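Local coordinates for flavodoxin (Fusobacterium nucleatum, PDB 6OHK), which binds flavin mononucleotide and carries electrons, probably serving as a low-potential donor to a number of redox enzymes, at residues 7-12 / 23-28. The protein carries 1 engineered substitution. Sequence-based numbering, arbitrary orientation.
Sequences IGIFYA and DEIEFF
I9 on strand 7-11 faces I25 and E26 in the last turn of helix 17-28, and the two backbones come nearest where the CA atoms of I9 and E26 lie 8.7 Å apart. No hydrogen bond joins the two segments, which meet through side chains, burying a modest 106 Å². I9 reaches across with a single atom. Its CG1 lies anti to the carbonyl carbon (chi1 -54°), and with chi2 near 172° the chain runs on extended and carries the CD1 methyl out to the helix. There it lies 4.0 Å from CG2 of I25, the branch methyl, as the two isoleucine side chains run past one another, pointing opposite ways. The same I9 CD1 sits 4.1 Å from CG of E26, so it touches neighbouring residues of one helical turn. E26 offers only its aliphatic stem here: the chain stays extended beyond CG, and its carboxylate turns to strand 34-38, where OE2 is hydrogen-bonded to OG1 of T36. I9 also touches F34 and T36 of that strand, which pairs parallel with strand 7-11. Thus the contact lies inside the beta-alpha-beta unit formed by strand 7-11, helix 17-28 and strand 34-38, the first crossover of the flavodoxin fold; the loop between this first strand and its helix contributes T13, L14 and T15 to the FMN site.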
loop_
_atom_site.group_PDB
_atom_site.type_symbol
_atom_site.label_atom_id
_atom_site.label_comp_id
_atom_site.label_asym_id
_atom_site.label_seq_id
_atom_site.Cartn_x
_atom_site.Cartn_y
_atom_site.Cartn_z
ATOM N N ILE A 7 -13.701 2.530 -2.678
ATOM C CA ILE A 7 -12.265 2.387 -2.475
ATOM C C ILE A 7 -11.658 1.725 -3.703
ATOM O O ILE A 7 -12.075 0.640 -4.105
ATOM C CB ILE A 7 -12.008 1.546 -1.225
ATOM C CG1 ILE A 7 -12.588 2.224 0.021
ATOM C CG2 ILE A 7 -10.515 1.305 -1.053
ATOM C CD1 ILE A 7 -12.845 1.272 1.179
ATOM N N GLY A 8 -10.676 2.377 -4.291
ATOM C CA GLY A 8 -9.910 1.775 -5.375
ATOM C C GLY A 8 -8.685 1.065 -4.854
ATOM O O GLY A 8 -7.852 1.694 -4.196
ATOM N N ILE A 9 -8.578 -0.224 -5.125
ATOM C CA ILE A 9 -7.455 -1.050 -4.696
ATOM C C ILE A 9 -6.609 -1.363 -5.914
ATOM O O ILE A 9 -7.114 -1.946 -6.887
ATOM C CB ILE A 9 -7.956 -2.346 -4.048
ATOM C CG1 ILE A 9 -8.948 -2.051 -2.923
ATOM C CG2 ILE A 9 -6.777 -3.180 -3.577
ATOM C CD1 ILE A 9 -9.623 -3.298 -2.389
ATOM N N PHE A 10 -5.350 -0.979 -5.885
ATOM C CA PHE A 10 -4.434 -1.147 -7.012
ATOM C C PHE A 10 -3.228 -1.939 -6.539
ATOM O O PHE A 10 -2.636 -1.583 -5.523
ATOM C CB PHE A 10 -3.980 0.213 -7.511
ATOM C CG PHE A 10 -5.101 0.995 -8.167
ATOM C CD1 PHE A 10 -6.046 1.703 -7.411
ATOM C CD2 PHE A 10 -5.251 0.977 -9.539
ATOM C CE1 PHE A 10 -7.091 2.338 -8.022
ATOM C CE2 PHE A 10 -6.307 1.630 -10.154
ATOM C CZ PHE A 10 -7.210 2.297 -9.397
ATOM N N TYR A 11 -2.898 -3.024 -7.238
ATOM C CA TYR A 11 -1.806 -3.892 -6.806
ATOM C C TYR A 11 -0.987 -4.339 -8.001
ATOM O O TYR A 11 -1.420 -4.243 -9.148
ATOM C CB TYR A 11 -2.331 -5.106 -6.014
ATOM C CG TYR A 11 -2.966 -6.133 -6.885
ATOM C CD1 TYR A 11 -4.280 -6.008 -7.304
ATOM C CD2 TYR A 11 -2.239 -7.241 -7.333
ATOM C CE1 TYR A 11 -4.853 -6.944 -8.149
ATOM C CE2 TYR A 11 -2.816 -8.177 -8.187
ATOM C CZ TYR A 11 -4.121 -8.012 -8.582
ATOM O OH TYR A 11 -4.642 -9.002 -9.456
ATOM N N ALA A 12 0.170 -4.926 -7.699
ATOM C CA ALA A 12 0.958 -5.671 -8.659
ATOM C C ALA A 12 1.477 -6.905 -7.960
ATOM O O ALA A 12 1.578 -6.938 -6.741
ATOM C CB ALA A 12 2.129 -4.834 -9.169
ATOM N N ASP A 23 -6.897 -10.288 -1.532
ATOM C CA ASP A 23 -8.098 -11.033 -1.153
ATOM C C ASP A 23 -8.456 -10.829 0.310
ATOM O O ASP A 23 -9.641 -10.707 0.655
ATOM C CB ASP A 23 -7.902 -12.525 -1.428
ATOM C CG ASP A 23 -7.948 -12.869 -2.901
ATOM O OD1 ASP A 23 -8.490 -12.073 -3.703
ATOM O OD2 ASP A 23 -7.449 -13.966 -3.250
ATOM N N GLU A 24 -7.464 -10.766 1.188
ATOM C CA GLU A 24 -7.733 -10.489 2.591
ATOM C C GLU A 24 -8.269 -9.081 2.794
ATOM O O GLU A 24 -9.218 -8.872 3.569
ATOM C CB GLU A 24 -6.472 -10.732 3.429
ATOM C CG GLU A 24 -6.046 -12.186 3.366
ATOM C CD GLU A 24 -4.843 -12.556 4.216
ATOM O OE1 GLU A 24 -5.024 -12.711 5.437
ATOM O OE2 GLU A 24 -3.731 -12.727 3.659
ATOM N N ILE A 25 -7.676 -8.087 2.134
ATOM C CA ILE A 25 -8.179 -6.722 2.199
ATOM C C ILE A 25 -9.631 -6.672 1.745
ATOM O O ILE A 25 -10.489 -6.067 2.403
ATOM C CB ILE A 25 -7.294 -5.790 1.346
ATOM C CG1 ILE A 25 -5.920 -5.628 1.993
ATOM C CG2 ILE A 25 -7.981 -4.445 1.131
ATOM C CD1 ILE A 25 -4.885 -4.972 1.074
ATOM N N GLU A 26 -9.928 -7.296 0.614
ATOM C CA GLU A 26 -11.286 -7.290 0.089
ATOM C C GLU A 26 -12.255 -7.914 1.078
ATOM O O GLU A 26 -13.387 -7.430 1.237
ATOM C CB GLU A 26 -11.342 -8.030 -1.242
ATOM C CG GLU A 26 -10.648 -7.298 -2.372
ATOM C CD GLU A 26 -10.778 -8.018 -3.693
ATOM O OE1 GLU A 26 -11.346 -9.139 -3.718
ATOM O OE2 GLU A 26 -10.315 -7.492 -4.720
ATOM N N PHE A 27 -11.843 -8.992 1.742
ATOM C CA PHE A 27 -12.719 -9.606 2.729
ATOM C C PHE A 27 -13.014 -8.655 3.871
ATOM O O PHE A 27 -14.165 -8.542 4.322
ATOM C CB PHE A 27 -12.119 -10.915 3.234
ATOM C CG PHE A 27 -12.991 -11.575 4.250
ATOM C CD1 PHE A 27 -14.016 -12.375 3.864
ATOM C CD2 PHE A 27 -12.811 -11.322 5.574
ATOM C CE1 PHE A 27 -14.866 -12.953 4.842
ATOM C CE2 PHE A 27 -13.652 -11.875 6.535
ATOM C CZ PHE A 27 -14.667 -12.668 6.143
ATOM N N PHE A 28 -12.012 -7.952 4.380
ATOM C CA PHE A 28 -12.274 -6.991 5.445
ATOM C C PHE A 28 -13.135 -5.834 4.976
ATOM O O PHE A 28 -13.831 -5.223 5.813
ATOM C CB PHE A 28 -10.971 -6.465 6.036
ATOM C CG PHE A 28 -10.261 -7.447 6.893
ATOM C CD1 PHE A 28 -10.827 -7.872 8.096
ATOM C CD2 PHE A 28 -9.013 -7.939 6.533
ATOM C CE1 PHE A 28 -10.162 -8.790 8.896
ATOM C CE2 PHE A 28 -8.354 -8.852 7.329
ATOM C CZ PHE A 28 -8.917 -9.274 8.514
#